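Local coordinates for protein putative hexulose 6 phosphate synthase (Salmonella typhimurium, PDB 3F4W) that is of unconfirmed function but belongs to a family of TIM-barrel proteins and pairs with a second copy of itself, at residues L7-L12 / T33-E39; G66-Q71 / C95-E101; L116-V120 / D149-M153. The contacts are given in a common frame with arbitrary orientation. Numbering follows the deposited sequence.

Contact 1 (L7-L12 / T33-E39); sequences LDELTL and TPFLIRE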
# COMPACT_ATOMS: atom_id res chain seq x y z
N LEU A 7 -15.40 -1.63 1.02
CA LEU A 7 -15.52 -2.82 0.19
C LEU A 7 -14.13 -3.43 -0.00
O LEU A 7 -13.37 -3.01 -0.86
CB LEU A 7 -16.13 -2.47 -1.17
CG LEU A 7 -17.49 -1.76 -1.15
CD1 LEU A 7 -17.94 -1.45 -2.56
CD2 LEU A 7 -18.53 -2.60 -0.43
N ASP A 8 -13.81 -4.43 0.81
CA ASP A 8 -12.46 -4.98 0.83
C ASP A 8 -12.26 -6.22 -0.03
O ASP A 8 -11.40 -6.24 -0.92
CB ASP A 8 -12.02 -5.26 2.27
CG ASP A 8 -11.64 -3.99 3.03
OD1 ASP A 8 -11.39 -2.95 2.38
OD2 ASP A 8 -11.60 -4.03 4.28
N GLU A 9 -13.06 -7.26 0.22
CA GLU A 9 -12.79 -8.57 -0.37
C GLU A 9 -13.73 -8.96 -1.51
O GLU A 9 -13.72 -10.11 -1.96
CB GLU A 9 -12.80 -9.63 0.73
CG GLU A 9 -11.85 -9.30 1.88
CD GLU A 9 -11.77 -10.41 2.92
OE1 GLU A 9 -12.40 -11.47 2.71
OE2 GLU A 9 -11.09 -10.21 3.95
N LEU A 10 -14.53 -8.01 -1.98
CA LEU A 10 -15.47 -8.29 -3.06
C LEU A 10 -14.81 -8.08 -4.42
O LEU A 10 -13.88 -7.29 -4.55
CB LEU A 10 -16.70 -7.38 -2.95
CG LEU A 10 -17.63 -7.55 -1.75
CD1 LEU A 10 -18.83 -6.62 -1.88
CD2 LEU A 10 -18.08 -8.99 -1.63
N THR A 11 -15.31 -8.79 -5.43
CA THR A 11 -14.93 -8.52 -6.80
C THR A 11 -15.79 -7.37 -7.30
O THR A 11 -16.79 -7.03 -6.67
CB THR A 11 -15.18 -9.73 -7.70
OG1 THR A 11 -16.59 -9.97 -7.80
CG2 THR A 11 -14.51 -10.97 -7.12
N LEU A 12 -15.42 -6.76 -8.42
CA LEU A 12 -16.20 -5.65 -8.96
C LEU A 12 -17.66 -6.03 -9.25
O LEU A 12 -18.57 -5.30 -8.88
CB LEU A 12 -15.54 -5.04 -10.20
CG LEU A 12 -16.27 -3.84 -10.80
CD1 LEU A 12 -16.57 -2.79 -9.73
CD2 LEU A 12 -15.47 -3.25 -11.94
N THR A 33 -8.34 -1.79 -0.23
CA THR A 33 -7.03 -2.01 -0.84
C THR A 33 -6.94 -3.29 -1.68
O THR A 33 -6.46 -3.25 -2.81
CB THR A 33 -5.91 -2.01 0.21
OG1 THR A 33 -6.04 -0.85 1.04
CG2 THR A 33 -4.55 -1.99 -0.47
N PRO A 34 -7.39 -4.43 -1.14
CA PRO A 34 -7.35 -5.67 -1.92
C PRO A 34 -8.25 -5.58 -3.15
O PRO A 34 -7.98 -6.19 -4.18
CB PRO A 34 -7.91 -6.71 -0.94
CG PRO A 34 -7.67 -6.14 0.41
CD PRO A 34 -7.83 -4.66 0.25
N PHE A 35 -9.32 -4.79 -3.03
CA PHE A 35 -10.26 -4.58 -4.12
C PHE A 35 -9.56 -3.79 -5.23
O PHE A 35 -9.58 -4.19 -6.40
CB PHE A 35 -11.50 -3.84 -3.58
CG PHE A 35 -12.62 -3.69 -4.57
CD1 PHE A 35 -12.59 -4.33 -5.79
CD2 PHE A 35 -13.73 -2.92 -4.25
CE1 PHE A 35 -13.64 -4.19 -6.69
CE2 PHE A 35 -14.78 -2.78 -5.14
CZ PHE A 35 -14.74 -3.41 -6.36
N LEU A 36 -8.91 -2.69 -4.85
CA LEU A 36 -8.09 -1.92 -5.78
C LEU A 36 -7.03 -2.78 -6.45
O LEU A 36 -6.84 -2.72 -7.66
CB LEU A 36 -7.38 -0.78 -5.05
CG LEU A 36 -7.93 0.64 -5.16
CD1 LEU A 36 -6.99 1.58 -4.43
CD2 LEU A 36 -8.08 1.03 -6.62
N ILE A 37 -6.32 -3.57 -5.65
CA ILE A 37 -5.25 -4.41 -6.18
C ILE A 37 -5.81 -5.47 -7.13
O ILE A 37 -5.19 -5.81 -8.14
CB ILE A 37 -4.48 -5.11 -5.04
CG1 ILE A 37 -3.79 -4.06 -4.16
CG2 ILE A 37 -3.49 -6.11 -5.59
CD1 ILE A 37 -2.82 -3.17 -4.92
N ARG A 38 -6.99 -5.97 -6.80
CA ARG A 38 -7.66 -6.98 -7.61
C ARG A 38 -8.04 -6.43 -8.98
O ARG A 38 -7.66 -6.98 -10.01
CB ARG A 38 -8.92 -7.45 -6.89
CG ARG A 38 -9.62 -8.63 -7.52
CD ARG A 38 -10.71 -9.13 -6.58
NE ARG A 38 -10.72 -10.58 -6.50
CZ ARG A 38 -11.01 -11.27 -5.41
NH1 ARG A 38 -11.30 -10.63 -4.28
NH2 ARG A 38 -11.00 -12.59 -5.43
N GLU A 39 -8.77 -5.32 -8.97
CA GLU A 39 -9.46 -4.83 -10.15
C GLU A 39 -8.73 -3.68 -10.84
O GLU A 39 -8.91 -3.44 -12.04
CB GLU A 39 -10.88 -4.40 -9.77
CG GLU A 39 -11.69 -3.78 -10.90
CD GLU A 39 -11.96 -4.76 -12.03
OE1 GLU A 39 -11.96 -5.99 -11.77
OE2 GLU A 39 -12.17 -4.30 -13.17
O HOH W 1 -11.48 -7.57 -3.49
O HOH W 2 -8.92 -1.67 2.65
O HOH W 3 -12.90 -7.37 -9.85
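With chi1 near 180° (t), F35 swings its ring off helix 33-39 against the loop 7-12; flat and apolar, it fills the space between that loop and helices 12-22 and 42-50. L7 O lies at the ring edge, 3.4 Å from F35 CB; L10 O sits over one face, 3.5 Å from F35 CD1. Leucines flank it: L7 CB approaches F35 CD2 at 3.9 Å, and L12, in its t,p rotamer, brings CD1 within 3.9 Å of F35 CZ. The loop leads from the TIM barrel's first strand into helix 12-22, with T11 as N-cap. R38, likewise t at chi1, runs along the loop, T11 CG2 over its guanidinium, 3.9 Å from NE. Its length lets it reach loop carbonyls through water 1, which accepts from R38 NH1 (3.2 Å) and donates to D8 O (2.9 Å) and L10 O (2.6 Å). The D8 side chain lies about 4 Å from a bound malonate ion, and water 2 joins D8 OD1 (2.8 Å) to T33 N (2.9 Å).

Contact 2 (G66-Q71 / C95-E101); sequences GHFESQ and CIRAAKE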
# COMPACT_ATOMS: atom_id res chain seq x y z
N GLY A 66 3.82 9.41 -4.14
CA GLY A 66 2.60 10.07 -3.72
C GLY A 66 1.79 10.78 -4.79
O GLY A 66 0.61 10.49 -4.97
N HIS A 67 2.40 11.72 -5.49
CA HIS A 67 1.65 12.50 -6.46
C HIS A 67 1.16 11.65 -7.62
O HIS A 67 0.01 11.74 -8.03
CB HIS A 67 2.46 13.69 -6.98
CG HIS A 67 1.64 14.68 -7.75
ND1 HIS A 67 1.31 15.92 -7.25
CD2 HIS A 67 1.06 14.60 -8.97
CE1 HIS A 67 0.58 16.57 -8.14
NE2 HIS A 67 0.42 15.79 -9.19
N PHE A 68 2.04 10.81 -8.15
CA PHE A 68 1.71 10.02 -9.32
C PHE A 68 0.54 9.07 -9.06
O PHE A 68 -0.39 8.97 -9.88
CB PHE A 68 2.92 9.23 -9.80
CG PHE A 68 2.66 8.43 -11.05
CD1 PHE A 68 2.86 8.99 -12.30
CD2 PHE A 68 2.21 7.12 -10.96
CE1 PHE A 68 2.62 8.25 -13.44
CE2 PHE A 68 1.97 6.39 -12.10
CZ PHE A 68 2.17 6.95 -13.34
N GLU A 69 0.59 8.37 -7.94
CA GLU A 69 -0.47 7.42 -7.60
C GLU A 69 -1.77 8.14 -7.21
O GLU A 69 -2.86 7.70 -7.58
CB GLU A 69 -0.01 6.46 -6.51
CG GLU A 69 -1.07 5.46 -6.13
CD GLU A 69 -0.50 4.25 -5.42
OE1 GLU A 69 -1.30 3.44 -4.91
OE2 GLU A 69 0.74 4.10 -5.38
N SER A 70 -1.65 9.23 -6.46
CA SER A 70 -2.82 10.03 -6.10
C SER A 70 -3.55 10.54 -7.34
O SER A 70 -4.77 10.44 -7.44
CB SER A 70 -2.42 11.20 -5.20
OG SER A 70 -2.03 10.75 -3.92
N GLN A 71 -2.79 11.07 -8.29
CA GLN A 71 -3.35 11.65 -9.51
C GLN A 71 -4.05 10.58 -10.34
O GLN A 71 -5.14 10.80 -10.87
CB GLN A 71 -2.24 12.32 -10.32
CG GLN A 71 -2.72 13.18 -11.47
CD GLN A 71 -1.58 13.81 -12.23
OE1 GLN A 71 -1.45 15.03 -12.30
NE2 GLN A 71 -0.73 12.97 -12.81
N CYS A 95 0.89 13.76 -2.10
CA CYS A 95 -0.50 13.33 -2.22
C CYS A 95 -1.44 14.53 -2.08
O CYS A 95 -2.34 14.72 -2.90
CB CYS A 95 -0.84 12.27 -1.17
SG CYS A 95 0.05 10.71 -1.39
N ILE A 96 -1.22 15.33 -1.04
CA ILE A 96 -2.06 16.50 -0.78
C ILE A 96 -1.99 17.52 -1.92
O ILE A 96 -2.99 18.12 -2.29
CB ILE A 96 -1.69 17.17 0.54
CG1 ILE A 96 -2.00 16.22 1.71
CG2 ILE A 96 -2.45 18.48 0.70
CD1 ILE A 96 -1.55 16.75 3.05
N ARG A 97 -0.80 17.69 -2.49
CA ARG A 97 -0.66 18.57 -3.64
C ARG A 97 -1.52 18.08 -4.80
O ARG A 97 -2.19 18.87 -5.46
CB ARG A 97 0.80 18.68 -4.07
CG ARG A 97 1.07 19.92 -4.89
CD ARG A 97 0.51 21.14 -4.17
NE ARG A 97 0.42 22.30 -5.05
CZ ARG A 97 -0.65 22.60 -5.79
NH1 ARG A 97 -1.72 21.82 -5.75
NH2 ARG A 97 -0.64 23.68 -6.56
N ALA A 98 -1.49 16.77 -5.05
CA ALA A 98 -2.32 16.18 -6.10
C ALA A 98 -3.81 16.38 -5.83
O ALA A 98 -4.59 16.62 -6.74
CB ALA A 98 -2.00 14.70 -6.27
N ALA A 99 -4.19 16.27 -4.56
CA ALA A 99 -5.58 16.49 -4.16
C ALA A 99 -6.00 17.93 -4.43
O ALA A 99 -7.09 18.17 -4.97
CB ALA A 99 -5.77 16.14 -2.69
N LYS A 100 -5.15 18.88 -4.07
CA LYS A 100 -5.46 20.29 -4.27
C LYS A 100 -5.68 20.60 -5.74
O LYS A 100 -6.62 21.32 -6.10
CB LYS A 100 -4.35 21.18 -3.72
CG LYS A 100 -4.12 21.05 -2.22
CD LYS A 100 -5.32 21.52 -1.41
CE LYS A 100 -5.00 21.53 0.08
NZ LYS A 100 -6.18 21.89 0.92
N GLU A 101 -4.82 20.06 -6.60
CA GLU A 101 -4.98 20.25 -8.04
C GLU A 101 -6.35 19.78 -8.50
O GLU A 101 -6.96 20.37 -9.39
CB GLU A 101 -3.89 19.51 -8.81
CG GLU A 101 -2.49 20.01 -8.50
CD GLU A 101 -1.40 19.07 -8.99
OE1 GLU A 101 -1.67 18.27 -9.92
OE2 GLU A 101 -0.28 19.13 -8.44
O HOH W 4 0.39 17.73 -11.79
O HOH W 5 -3.21 16.46 -10.85
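H67 lays one face of its imidazole over the methyl of A98, a CH-pi contact in which A98 CB stands 3.7 Å from the centroid of the H67 ring and only 12° off its normal. The CA-to-CB bond of H67 points sideways, but the t rotamer at chi1 carries the ring across to helix 95-101, and an alanine is small enough for the flat ring to settle on it. The same methyl touches the neighbouring turn, with S70 CB 3.7 Å from A98 CB. Small residues continue the interface toward the N-terminal ends of the two segments: G66 CA is 3.5 Å from C95 SG, a closeness that suits a residue without a side chain, since a beta carbon there would crowd the sulfur. S70 folds its hydroxyl back on its own helix, S70 OG donating to G66 O at 2.9 Å, so a polar residue can be buried at this seam. Such near neighbours let the axes approach to 7.8 Å, crossing at -40° with their N-to-C directions roughly alike, as expected for successive outer helices of a TIM barrel. Beneath them, S70 and C95 both reach I62 of strand 55-62, and C95 also touches V83 and V106. Toward solvent the contact turns polar. Water 5 donates to Q71 OE1 (2.7 Å) and to E101 OE1 (2.6 Å), bridging two acceptors that could not bond to each other directly, and water 4 links H67 NE2 (3.2 Å) with E101 OE1 (2.8 Å).

Contact 3 (L116-V120 / D149-M153); sequences LPARV and DLITM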
# COMPACT_ATOMS: atom_id res chain seq x y z
N LEU A 116 1.29 8.43 18.37
CA LEU A 116 0.15 9.14 17.80
C LEU A 116 0.20 10.66 18.02
O LEU A 116 0.10 11.42 17.06
CB LEU A 116 -1.15 8.54 18.33
CG LEU A 116 -2.44 8.78 17.54
CD1 LEU A 116 -2.21 8.61 16.04
CD2 LEU A 116 -3.53 7.84 18.03
N PRO A 117 0.35 11.12 19.28
CA PRO A 117 0.35 12.57 19.49
C PRO A 117 1.46 13.30 18.71
O PRO A 117 1.18 14.31 18.08
CB PRO A 117 0.58 12.70 21.00
CG PRO A 117 0.07 11.41 21.57
CD PRO A 117 0.42 10.37 20.55
N ALA A 118 2.68 12.79 18.76
CA ALA A 118 3.78 13.42 18.04
C ALA A 118 3.52 13.44 16.54
O ALA A 118 3.79 14.43 15.86
CB ALA A 118 5.10 12.71 18.35
N ARG A 119 2.98 12.34 16.02
CA ARG A 119 2.76 12.21 14.58
C ARG A 119 1.64 13.14 14.11
O ARG A 119 1.74 13.77 13.05
CB ARG A 119 2.43 10.75 14.23
CG ARG A 119 2.60 10.41 12.76
CD ARG A 119 4.03 10.66 12.30
NE ARG A 119 4.19 10.39 10.88
CZ ARG A 119 5.27 10.72 10.18
NH1 ARG A 119 6.27 11.36 10.76
NH2 ARG A 119 5.33 10.44 8.89
N VAL A 120 0.58 13.23 14.91
CA VAL A 120 -0.52 14.13 14.60
C VAL A 120 -0.06 15.58 14.54
O VAL A 120 -0.42 16.32 13.63
CB VAL A 120 -1.67 13.99 15.61
CG1 VAL A 120 -2.72 15.06 15.37
CG2 VAL A 120 -2.29 12.60 15.51
N ASP A 149 -7.16 4.66 20.46
CA ASP A 149 -6.48 5.57 19.54
C ASP A 149 -7.36 6.76 19.16
O ASP A 149 -6.86 7.87 18.99
CB ASP A 149 -5.99 4.82 18.29
CG ASP A 149 -4.73 4.01 18.54
OD1 ASP A 149 -4.12 4.17 19.62
OD2 ASP A 149 -4.33 3.23 17.65
N LEU A 150 -8.66 6.53 19.04
CA LEU A 150 -9.58 7.63 18.72
C LEU A 150 -9.62 8.65 19.86
O LEU A 150 -9.67 9.86 19.62
CB LEU A 150 -10.99 7.11 18.44
CG LEU A 150 -12.03 8.18 18.08
CD1 LEU A 150 -11.57 8.98 16.87
CD2 LEU A 150 -13.38 7.56 17.82
N ILE A 151 -9.59 8.16 21.09
CA ILE A 151 -9.57 9.03 22.27
C ILE A 151 -8.35 9.95 22.26
O ILE A 151 -8.47 11.15 22.46
CB ILE A 151 -9.59 8.21 23.57
CG1 ILE A 151 -10.91 7.45 23.70
CG2 ILE A 151 -9.35 9.11 24.77
CD1 ILE A 151 -10.94 6.47 24.85
N THR A 152 -7.18 9.38 22.02
CA THR A 152 -5.97 10.18 21.93
C THR A 152 -6.04 11.16 20.76
O THR A 152 -5.73 12.34 20.91
CB THR A 152 -4.72 9.31 21.77
OG1 THR A 152 -4.56 8.50 22.94
CG2 THR A 152 -3.48 10.17 21.58
N MET A 153 -6.48 10.68 19.60
CA MET A 153 -6.61 11.53 18.43
C MET A 153 -7.46 12.76 18.73
O MET A 153 -7.07 13.89 18.41
CB MET A 153 -7.21 10.75 17.26
CG MET A 153 -7.51 11.63 16.06
SD MET A 153 -6.02 12.30 15.31
CE MET A 153 -5.49 10.90 14.33
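L116, M153 and T152 bury the most area where helix 116-120 meets helix 149-153. L116 points toward its partner, and its t,p rotamer lays CD2 against the first turn of the opposing segment, 3.5 Å from D149 O and 4.2 Å from T152 CB; its other methyl, CD1, is 4.4 Å from M153 CE. A branched leucine can thus touch both backbone and side chains. M153 leaves its helix sideways, yet its flexible thioether bends back, so that M153 SD comes 3.7 Å from V120 CG2. These are neighbouring outer helices of the TIM barrel, with strand 130-134 and the short helix 137-141 between them in the chain, and V120 and M153 both rest on L131 of that strand. T152 works farther out: its CG2 is 3.8 Å from P117 CG, a threonine offering a methyl to the neighbour while keeping a hydroxyl at a partly exposed position. With side chains filling the gap, the axes stay 10.4 Å apart at closest approach and cross at -46°.

In the fold
The three contacts follow one another along the chain, each joining neighbouring parts of the layer around a closed barrel of eight parallel strands. Contact 1 ties the loop after strand 2-7 to helix 33-39; contact 2 pairs helices 66-75 and 89-102, flanking strand 80-84; contact 3 pairs helices 116-126 and 147-156, flanking strand 130-134. Centres lie about 22 Å (1 and 2), 24 Å (2 and 3) and 29 Å (1 and 3) apart, with contacts 1 and 3 on opposite sides of the chain's centre. Contacts 1 and 2 also meet the second subunit, E9 packing on F68 of the other copy, so the barrel's outer layer also builds the dimer interface; contact 3 touches no other chain of the assembly.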